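PDB 4DCZ: DnaJ-like protein MG200 from Mycoplasma genitalium, which has no precisely known function, but is a mycoplasma terminal organelle protein whose EAGR box domain forms a dimer and is probably involved in cell motility. Local coordinates for residues A[28-33]-A[53-58]; A[32-37]-A[73-78]; A[44-49]-A[64-69]. One frame throughout, in Å; residues are numbered along the deposited sequence.

Contact 1: residues A[28-33]-A[53-58]; sequences KDPDEL and TRYGYF
The loop before strand 40-42 is fastened beside the antiparallel sheet through Tyr55, whose phenol reaches Lys28, Pro30 and Leu33. Tyr55 OH donates a hydrogen bond to Lys28 O, which lies at the ring edge, near the ring plane; the modelled OH to O length of 2.4 Å is doubtful at 2.9 Å resolution. Leu33 supplies the apolar part: its CG is anti to the backbone N (chi1 177°), and CD2 comes within 3.8 Å of Tyr55 CE1, the two side chains crossing at a slant. Pro30 crosses the tyrosine at about a right angle, CD lying 3.8 Å from Tyr55 OH, although this proline is poorly ordered. The sheet is a three-stranded one, and Tyr55 sits just ahead of its outer strand 56-58, with a backbone hydrogen bond to Lys67 and an edge-to-face meeting with Trp76. Arg54 adds a second layer. Its CB lies 3.7 Å above one face of the Tyr55 ring, offset toward the rim; the chain is bent at chi2 and chi3, and NH1 lies 3.9 Å from Asp29 CA. NH2 of the guanidinium forms a salt bridge with Asp52, whereas the carboxylate of Asp29 makes no contact with the arginine charge, its OD2 being 6.0 Å from Arg54 NH1.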
loop_
_atom_site.group_PDB
_atom_site.type_symbol
_atom_site.label_atom_id
_atom_site.label_comp_id
_atom_site.label_asym_id
_atom_site.label_seq_id
_atom_site.Cartn_x
_atom_site.Cartn_y
_atom_site.Cartn_z
ATOM N N LYS A 28 11.279 6.162 12.097
ATOM C CA LYS A 28 12.490 5.615 11.387
ATOM C C LYS A 28 12.684 6.274 10.012
ATOM O O LYS A 28 11.746 6.895 9.499
ATOM C CB LYS A 28 12.414 4.082 11.194
ATOM C CG LYS A 28 13.106 3.251 12.270
ATOM C CD LYS A 28 13.297 1.828 11.809
ATOM C CE LYS A 28 14.036 1.025 12.837
ATOM N NZ LYS A 28 14.707 -0.083 12.150
ATOM N N ASP A 29 13.884 6.137 9.423
ATOM C CA ASP A 29 14.206 6.813 8.141
ATOM C C ASP A 29 13.758 5.908 6.942
ATOM O O ASP A 29 13.666 4.681 7.104
ATOM C CB ASP A 29 15.696 7.321 8.122
ATOM C CG ASP A 29 16.588 6.641 7.065
ATOM O OD1 ASP A 29 16.968 5.465 7.256
ATOM O OD2 ASP A 29 16.952 7.309 6.064
ATOM N N PRO A 30 13.433 6.516 5.767
ATOM C CA PRO A 30 12.832 5.835 4.587
ATOM C C PRO A 30 13.403 4.466 4.103
ATOM O O PRO A 30 12.648 3.488 4.107
ATOM C CB PRO A 30 12.950 6.890 3.481
ATOM C CG PRO A 30 13.854 8.002 4.018
ATOM C CD PRO A 30 13.637 7.957 5.498
ATOM N N ASP A 31 14.676 4.408 3.649
ATOM C CA ASP A 31 15.394 3.120 3.378
ATOM C C ASP A 31 14.920 1.953 4.340
ATOM O O ASP A 31 14.401 0.925 3.877
ATOM C CB ASP A 31 16.954 3.286 3.454
ATOM C CG ASP A 31 17.572 4.025 2.222
ATOM O OD1 ASP A 31 16.875 4.875 1.611
ATOM O OD2 ASP A 31 18.756 3.757 1.879
ATOM N N GLU A 32 15.063 2.129 5.663
ATOM C CA GLU A 32 14.772 1.048 6.622
ATOM C C GLU A 32 13.295 0.710 6.797
ATOM O O GLU A 32 12.976 -0.458 7.014
ATOM C CB GLU A 32 15.373 1.328 8.024
ATOM C CG GLU A 32 16.740 0.673 8.285
ATOM C CD GLU A 32 17.897 1.500 7.726
ATOM O OE1 GLU A 32 17.959 2.712 8.041
ATOM O OE2 GLU A 32 18.742 0.949 6.980
ATOM N N LEU A 33 12.405 1.698 6.711
ATOM C CA LEU A 33 11.078 1.579 7.367
ATOM C C LEU A 33 10.252 0.443 6.896
ATOM O O LEU A 33 10.076 0.309 5.697
ATOM C CB LEU A 33 10.220 2.836 7.184
ATOM C CG LEU A 33 8.796 2.760 7.780
ATOM C CD1 LEU A 33 8.782 2.323 9.269
ATOM C CD2 LEU A 33 8.057 4.055 7.572
ATOM N N THR A 53 7.029 14.873 7.486
ATOM C CA THR A 53 7.131 15.337 6.121
ATOM C C THR A 53 8.118 14.499 5.298
ATOM O O THR A 53 8.235 14.697 4.080
ATOM C CB THR A 53 7.516 16.806 6.090
ATOM O OG1 THR A 53 8.730 16.931 6.810
ATOM C CG2 THR A 53 6.413 17.698 6.727
ATOM N N ARG A 54 8.815 13.551 5.932
ATOM C CA ARG A 54 9.534 12.552 5.130
ATOM C C ARG A 54 8.559 11.742 4.285
ATOM O O ARG A 54 8.924 11.323 3.213
ATOM C CB ARG A 54 10.317 11.538 5.972
ATOM C CG ARG A 54 11.768 11.904 6.330
ATOM C CD ARG A 54 11.853 12.540 7.739
ATOM N NE ARG A 54 11.074 11.790 8.734
ATOM C CZ ARG A 54 11.514 10.707 9.370
ATOM N NH1 ARG A 54 12.744 10.240 9.157
ATOM N NH2 ARG A 54 10.726 10.090 10.239
ATOM N N TYR A 55 7.347 11.515 4.774
ATOM C CA TYR A 55 6.432 10.518 4.202
ATOM C C TYR A 55 5.215 11.078 3.479
ATOM O O TYR A 55 4.510 10.359 2.760
ATOM C CB TYR A 55 5.966 9.590 5.321
ATOM C CG TYR A 55 7.150 8.894 5.962
ATOM C CD1 TYR A 55 7.856 7.953 5.265
ATOM C CD2 TYR A 55 7.588 9.219 7.220
ATOM C CE1 TYR A 55 8.959 7.330 5.795
ATOM C CE2 TYR A 55 8.697 8.591 7.766
ATOM C CZ TYR A 55 9.377 7.642 7.028
ATOM O OH TYR A 55 10.497 6.987 7.499
ATOM N N GLY A 56 4.980 12.366 3.660
ATOM C CA GLY A 56 3.944 13.052 2.918
ATOM C C GLY A 56 4.028 14.554 3.123
ATOM O O GLY A 56 5.048 15.087 3.605
ATOM N N TYR A 57 2.930 15.222 2.783
ATOM C CA TYR A 57 2.791 16.659 2.978
ATOM C C TYR A 57 1.315 16.993 3.180
ATOM O O TYR A 57 0.435 16.219 2.815
ATOM C CB TYR A 57 3.369 17.467 1.764
ATOM C CG TYR A 57 2.746 17.074 0.427
ATOM C CD1 TYR A 57 1.651 17.775 -0.104
ATOM C CD2 TYR A 57 3.216 15.959 -0.268
ATOM C CE1 TYR A 57 1.062 17.376 -1.309
ATOM C CE2 TYR A 57 2.645 15.556 -1.451
ATOM C CZ TYR A 57 1.572 16.255 -1.971
ATOM O OH TYR A 57 1.024 15.815 -3.159
ATOM N N PHE A 58 1.060 18.167 3.744
ATOM C CA PHE A 58 -0.285 18.699 3.808
ATOM C C PHE A 58 -0.599 19.507 2.555
ATOM O O PHE A 58 0.039 20.523 2.298
ATOM C CB PHE A 58 -0.458 19.547 5.051
ATOM C CG PHE A 58 -0.748 18.748 6.273
ATOM C CD1 PHE A 58 -2.010 18.186 6.462
ATOM C CD2 PHE A 58 0.232 18.542 7.238
ATOM C CE1 PHE A 58 -2.290 17.426 7.596
ATOM C CE2 PHE A 58 -0.029 17.777 8.390
ATOM C CZ PHE A 58 -1.292 17.224 8.570
#

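Contact 2: residues A[32-37]-A[73-78]; sequences ELRSKV and QGKWVW
Ser35 N donates to Gly74 O over 3.0 Å, with an N-H...O angle of 150°, and a weak bond of 3.3 Å runs the other way, from Trp76 N to Leu33 O. Between these two bonds Arg34 and Lys75 face each other as a non-hydrogen-bonded pair, their CA atoms 4.5 Å apart. Their side chains run past one another at a slant: the Arg34 chain is bent at chi3, and the guanidinium lies with Lys75 CG 3.9 Å above one face, offset toward the rim. Methylenes of Lys75 meet the guanidinium nitrogens of Arg34, and the like charges stay apart, Arg34 NH2 and Lys75 NZ being separated by 5.2 Å. Ser35 OG, 3.3 Å from Gly74 CA, donates to Val37 O, which it approaches from above the carbonyl plane; this bond ties the serine hydroxyl to the backbone two residues on. Further out, Lys75 N is bonded to Asp71 OD1, Lys36 N to Asp45 OD1, and Trp76 meets Phe70 edge-to-face. The arrangement is an isolated antiparallel beta bridge, by which the loop before strand 40-42 is joined at one point to the turn leading into strand 76-78, an outermost strand of the sheet within this chain.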
loop_
_atom_site.group_PDB
_atom_site.type_symbol
_atom_site.label_atom_id
_atom_site.label_comp_id
_atom_site.label_asym_id
_atom_site.label_seq_id
_atom_site.Cartn_x
_atom_site.Cartn_y
_atom_site.Cartn_z
ATOM N N GLU A 32 15.063 2.129 5.663
ATOM C CA GLU A 32 14.772 1.048 6.622
ATOM C C GLU A 32 13.295 0.710 6.797
ATOM O O GLU A 32 12.976 -0.458 7.014
ATOM C CB GLU A 32 15.373 1.328 8.024
ATOM C CG GLU A 32 16.740 0.673 8.285
ATOM C CD GLU A 32 17.897 1.500 7.726
ATOM O OE1 GLU A 32 17.959 2.712 8.041
ATOM O OE2 GLU A 32 18.742 0.949 6.980
ATOM N N LEU A 33 12.405 1.698 6.711
ATOM C CA LEU A 33 11.078 1.579 7.367
ATOM C C LEU A 33 10.252 0.443 6.896
ATOM O O LEU A 33 10.076 0.309 5.697
ATOM C CB LEU A 33 10.220 2.836 7.184
ATOM C CG LEU A 33 8.796 2.760 7.780
ATOM C CD1 LEU A 33 8.782 2.323 9.269
ATOM C CD2 LEU A 33 8.057 4.055 7.572
ATOM N N ARG A 34 9.701 -0.327 7.838
ATOM C CA ARG A 34 8.664 -1.289 7.504
ATOM C C ARG A 34 7.741 -1.624 8.653
ATOM O O ARG A 34 8.025 -1.278 9.772
ATOM C CB ARG A 34 9.292 -2.538 6.931
ATOM C CG ARG A 34 10.296 -3.240 7.819
ATOM C CD ARG A 34 10.763 -4.503 7.103
ATOM N NE ARG A 34 11.876 -4.201 6.203
ATOM C CZ ARG A 34 12.035 -4.653 4.954
ATOM N NH1 ARG A 34 11.123 -5.428 4.359
ATOM N NH2 ARG A 34 13.126 -4.298 4.280
ATOM N N SER A 35 6.628 -2.283 8.362
ATOM C CA SER A 35 5.555 -2.397 9.320
ATOM C C SER A 35 5.916 -3.260 10.486
ATOM O O SER A 35 6.594 -4.241 10.361
ATOM C CB SER A 35 4.344 -3.017 8.667
ATOM O OG SER A 35 4.702 -4.125 7.866
ATOM N N LYS A 36 5.403 -2.902 11.634
ATOM C CA LYS A 36 5.692 -3.622 12.862
ATOM C C LYS A 36 5.728 -5.106 12.620
ATOM O O LYS A 36 6.712 -5.738 12.953
ATOM C CB LYS A 36 4.633 -3.264 13.913
ATOM C CG LYS A 36 4.566 -4.150 15.151
ATOM C CD LYS A 36 5.575 -3.734 16.261
ATOM C CE LYS A 36 5.120 -4.232 17.649
ATOM N NZ LYS A 36 3.734 -3.705 17.948
ATOM N N VAL A 37 4.654 -5.674 12.064
ATOM C CA VAL A 37 4.663 -7.122 11.699
ATOM C C VAL A 37 4.878 -7.284 10.197
ATOM O O VAL A 37 4.181 -6.635 9.399
ATOM C CB VAL A 37 3.353 -7.864 12.031
ATOM C CG1 VAL A 37 3.460 -9.341 11.609
ATOM C CG2 VAL A 37 2.998 -7.713 13.519
ATOM N N GLN A 73 4.958 -6.805 1.157
ATOM C CA GLN A 73 5.858 -7.209 2.249
ATOM C C GLN A 73 5.682 -6.380 3.543
ATOM O O GLN A 73 6.071 -6.814 4.625
ATOM C CB GLN A 73 7.341 -7.160 1.793
ATOM C CG GLN A 73 7.758 -8.267 0.759
ATOM C CD GLN A 73 6.978 -8.155 -0.591
ATOM O OE1 GLN A 73 6.314 -9.117 -1.008
ATOM N NE2 GLN A 73 7.089 -7.000 -1.275
ATOM N N GLY A 74 5.102 -5.201 3.446
ATOM C CA GLY A 74 5.136 -4.288 4.561
ATOM C C GLY A 74 6.309 -3.325 4.478
ATOM O O GLY A 74 6.569 -2.556 5.419
ATOM N N LYS A 75 7.023 -3.342 3.362
ATOM C CA LYS A 75 8.108 -2.398 3.187
ATOM C C LYS A 75 7.542 -1.124 2.661
ATOM O O LYS A 75 6.616 -1.139 1.876
ATOM C CB LYS A 75 9.124 -2.911 2.189
ATOM C CG LYS A 75 10.359 -2.054 2.053
ATOM C CD LYS A 75 11.318 -2.708 1.051
ATOM C CE LYS A 75 12.213 -1.675 0.333
ATOM N NZ LYS A 75 13.183 -2.376 -0.559
ATOM N N TRP A 76 8.105 -0.008 3.062
ATOM C CA TRP A 76 7.628 1.253 2.540
ATOM C C TRP A 76 8.293 1.523 1.207
ATOM O O TRP A 76 9.493 1.397 1.105
ATOM C CB TRP A 76 7.967 2.338 3.524
ATOM C CG TRP A 76 7.616 3.670 3.083
ATOM C CD1 TRP A 76 8.452 4.610 2.609
ATOM C CD2 TRP A 76 6.332 4.257 3.112
ATOM N NE1 TRP A 76 7.765 5.771 2.341
ATOM C CE2 TRP A 76 6.457 5.569 2.656
ATOM C CE3 TRP A 76 5.088 3.807 3.505
ATOM C CZ2 TRP A 76 5.395 6.409 2.540
ATOM C CZ3 TRP A 76 4.031 4.666 3.412
ATOM C CH2 TRP A 76 4.186 5.940 2.913
ATOM N N VAL A 77 7.525 1.885 0.188
ATOM C CA VAL A 77 8.098 2.228 -1.110
ATOM C C VAL A 77 7.636 3.625 -1.498
ATOM O O VAL A 77 6.671 4.102 -0.962
ATOM C CB VAL A 77 7.669 1.209 -2.158
ATOM C CG1 VAL A 77 8.261 -0.113 -1.839
ATOM C CG2 VAL A 77 6.212 1.062 -2.141
ATOM N N TRP A 78 8.325 4.277 -2.422
ATOM C CA TRP A 78 7.969 5.630 -2.849
ATOM C C TRP A 78 7.185 5.613 -4.120
ATOM O O TRP A 78 7.116 4.610 -4.818
ATOM C CB TRP A 78 9.216 6.431 -3.135
ATOM C CG TRP A 78 10.080 6.478 -1.987
ATOM C CD1 TRP A 78 11.180 5.719 -1.767
ATOM C CD2 TRP A 78 9.901 7.299 -0.825
ATOM N NE1 TRP A 78 11.705 6.020 -0.537
ATOM C CE2 TRP A 78 10.929 6.982 0.063
ATOM C CE3 TRP A 78 8.950 8.266 -0.445
ATOM C CZ2 TRP A 78 11.081 7.637 1.292
ATOM C CZ3 TRP A 78 9.083 8.890 0.792
ATOM C CH2 TRP A 78 10.134 8.572 1.642
#

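Contact 3: residues A[44-49]-A[64-69]; sequences SDWEAL and WSWKGY
Trp46 presents the edge of its indole to a face of Trp66 in a T-shaped pair: the six-membered rings are 5.0 Å apart between centroids and their planes are inclined at 67°. The touching atom is Trp46 CE3, 3.7 Å from both CZ2 and CE2 of Trp66 and set toward the rim of that face. On the opposite face of Trp66 lies the indole of Trp64, whose NE1 sits above the ring plane, again toward the rim, so the central indole is held between an edge from the helix and an edge from its own strand. The rim of Trp66 is occupied too, by Leu49 CB, which lies in the plane of the ring, 3.8 Å from Trp66 CZ3. Separately, the backbone Trp46 O comes 3.4 Å from Trp66 CH2. The side chains of Trp46 and Trp66 cross at a slant, one coming from the helix and the other from the strand. Beyond this pair the far end of Trp46 reaches Tyr69: CH2 is 3.7 Å from Tyr69 CB, and the two side chains lie side by side, pointing the same way. Leu49 O lies 3.8 Å from Trp64 CZ2. Such a concentration of indoles is what the name of the box, enriched in aromatic and glycine residues, leads one to expect. Helix 43-47 is thus packed on strand 64-70, the middle strand of the antiparallel sheet, with Leu49 also touching Trp76 of strand 76-78 and Trp64 meeting Phe58 of strand 56-58 edge-to-face; across the dimer interface Tyr69 stacks on Tyr69 of the second subunit, and Trp46 packs on Phe70 of that subunit.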
loop_
_atom_site.group_PDB
_atom_site.type_symbol
_atom_site.label_atom_id
_atom_site.label_comp_id
_atom_site.label_asym_id
_atom_site.label_seq_id
_atom_site.Cartn_x
_atom_site.Cartn_y
_atom_site.Cartn_z
ATOM N N SER A 44 -2.018 1.641 12.618
ATOM C CA SER A 44 -0.851 2.255 13.270
ATOM C C SER A 44 0.354 2.427 12.367
ATOM O O SER A 44 1.130 3.355 12.538
ATOM C CB SER A 44 -0.395 1.442 14.439
ATOM O OG SER A 44 -1.512 1.179 15.189
ATOM N N ASP A 45 0.569 1.522 11.437
ATOM C CA ASP A 45 1.762 1.644 10.627
ATOM C C ASP A 45 1.690 2.963 9.839
ATOM O O ASP A 45 2.712 3.676 9.678
ATOM C CB ASP A 45 1.928 0.424 9.721
ATOM C CG ASP A 45 2.332 -0.840 10.497
ATOM O OD1 ASP A 45 3.327 -0.807 11.288
ATOM O OD2 ASP A 45 1.667 -1.887 10.258
ATOM N N TRP A 46 0.481 3.305 9.390
ATOM C CA TRP A 46 0.311 4.550 8.643
ATOM C C TRP A 46 0.176 5.785 9.543
ATOM O O TRP A 46 0.738 6.836 9.228
ATOM C CB TRP A 46 -0.932 4.535 7.763
ATOM C CG TRP A 46 -1.000 3.574 6.631
ATOM C CD1 TRP A 46 -1.527 2.340 6.675
ATOM C CD2 TRP A 46 -0.658 3.810 5.262
ATOM N NE1 TRP A 46 -1.511 1.761 5.437
ATOM C CE2 TRP A 46 -0.981 2.646 4.547
ATOM C CE3 TRP A 46 -0.092 4.883 4.572
ATOM C CZ2 TRP A 46 -0.765 2.521 3.174
ATOM C CZ3 TRP A 46 0.105 4.772 3.207
ATOM C CH2 TRP A 46 -0.236 3.597 2.522
ATOM N N GLU A 47 -0.596 5.700 10.612
ATOM C CA GLU A 47 -0.831 6.892 11.382
ATOM C C GLU A 47 0.452 7.401 12.031
ATOM O O GLU A 47 0.631 8.604 12.210
ATOM C CB GLU A 47 -1.874 6.659 12.422
ATOM C CG GLU A 47 -3.220 6.339 11.838
ATOM C CD GLU A 47 -3.963 7.546 11.365
ATOM O OE1 GLU A 47 -4.206 8.443 12.222
ATOM O OE2 GLU A 47 -4.338 7.587 10.161
ATOM N N ALA A 48 1.373 6.519 12.351
ATOM C CA ALA A 48 2.611 6.977 12.975
ATOM C C ALA A 48 3.279 7.986 12.023
ATOM O O ALA A 48 3.928 8.959 12.452
ATOM C CB ALA A 48 3.524 5.804 13.313
ATOM N N LEU A 49 3.056 7.793 10.738
ATOM C CA LEU A 49 3.718 8.585 9.738
ATOM C C LEU A 49 2.967 9.870 9.368
ATOM O O LEU A 49 3.558 10.763 8.746
ATOM C CB LEU A 49 3.908 7.782 8.452
ATOM C CG LEU A 49 4.517 6.385 8.563
ATOM C CD1 LEU A 49 4.333 5.659 7.224
ATOM C CD2 LEU A 49 5.977 6.441 8.949
ATOM N N TRP A 64 -3.724 15.505 4.294
ATOM C CA TRP A 64 -2.451 14.819 4.228
ATOM C C TRP A 64 -2.366 13.984 2.937
ATOM O O TRP A 64 -3.311 13.293 2.608
ATOM C CB TRP A 64 -2.262 13.946 5.461
ATOM C CG TRP A 64 -0.945 13.315 5.518
ATOM C CD1 TRP A 64 -0.690 12.024 5.295
ATOM C CD2 TRP A 64 0.319 13.938 5.778
ATOM N NE1 TRP A 64 0.653 11.774 5.422
ATOM C CE2 TRP A 64 1.298 12.940 5.708
ATOM C CE3 TRP A 64 0.712 15.237 6.076
ATOM C CZ2 TRP A 64 2.654 13.181 5.921
ATOM C CZ3 TRP A 64 2.071 15.497 6.280
ATOM C CH2 TRP A 64 3.028 14.465 6.217
ATOM N N SER A 65 -1.267 14.087 2.192
ATOM C CA SER A 65 -1.062 13.279 0.999
ATOM C C SER A 65 0.233 12.600 1.175
ATOM O O SER A 65 1.123 13.130 1.818
ATOM C CB SER A 65 -0.951 14.117 -0.264
ATOM O OG SER A 65 -2.024 15.020 -0.352
ATOM N N TRP A 66 0.366 11.453 0.537
ATOM C CA TRP A 66 1.454 10.541 0.839
ATOM C C TRP A 66 2.477 10.538 -0.254
ATOM O O TRP A 66 2.108 10.612 -1.395
ATOM C CB TRP A 66 0.912 9.124 0.946
ATOM C CG TRP A 66 0.033 8.916 2.110
ATOM C CD1 TRP A 66 -1.342 8.854 2.121
ATOM C CD2 TRP A 66 0.458 8.745 3.459
ATOM N NE1 TRP A 66 -1.776 8.633 3.418
ATOM C CE2 TRP A 66 -0.684 8.569 4.243
ATOM C CE3 TRP A 66 1.698 8.741 4.073
ATOM C CZ2 TRP A 66 -0.623 8.389 5.586
ATOM C CZ3 TRP A 66 1.766 8.537 5.437
ATOM C CH2 TRP A 66 0.618 8.358 6.174
ATOM N N LYS A 67 3.749 10.380 0.102
ATOM C CA LYS A 67 4.793 10.274 -0.901
ATOM C C LYS A 67 5.197 8.797 -1.213
ATOM O O LYS A 67 6.037 8.514 -2.120
ATOM C CB LYS A 67 5.992 11.128 -0.469
ATOM C CG LYS A 67 5.728 12.633 -0.515
ATOM C CD LYS A 67 7.026 13.487 -0.328
ATOM C CE LYS A 67 7.188 14.144 1.069
ATOM N NZ LYS A 67 8.248 15.242 1.106
ATOM N N GLY A 68 4.575 7.869 -0.494
ATOM C CA GLY A 68 4.823 6.458 -0.734
ATOM C C GLY A 68 3.704 5.590 -0.188
ATOM O O GLY A 68 2.579 6.065 -0.019
ATOM N N TYR A 69 4.015 4.319 0.097
ATOM C CA TYR A 69 3.052 3.362 0.678
ATOM C C TYR A 69 3.716 2.067 1.111
ATOM O O TYR A 69 4.839 1.731 0.703
ATOM C CB TYR A 69 1.983 3.005 -0.347
ATOM C CG TYR A 69 2.557 2.432 -1.595
ATOM C CD1 TYR A 69 2.618 1.090 -1.779
ATOM C CD2 TYR A 69 3.086 3.244 -2.572
ATOM C CE1 TYR A 69 3.181 0.545 -2.954
ATOM C CE2 TYR A 69 3.642 2.716 -3.764
ATOM C CZ TYR A 69 3.692 1.368 -3.919
ATOM O OH TYR A 69 4.216 0.819 -5.016
#

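How the contacts relate
All three contacts attach non-strand elements to one antiparallel sheet, ordered 56-58, 64-70, 76-78. Contact 3 occupies the middle, with its centre about 3 Å from that of the chain; contact 1 is about 8 Å from it and contact 2 about 11 Å, centre to centre, and contacts 1 and 2 are likewise about 11 Å apart between centres. Contacts 1 and 2 start from the same loop, sharing Glu32 and Leu33, and bring it to the opposite outer strands of the sheet. Along the chain, contact 3 is nested within the loop closed by contact 2, whereas contacts 1 and 3 interleave. Pro30 packs on Trp78, so aromatic packing and strand hydrogen bonds together join the contacts.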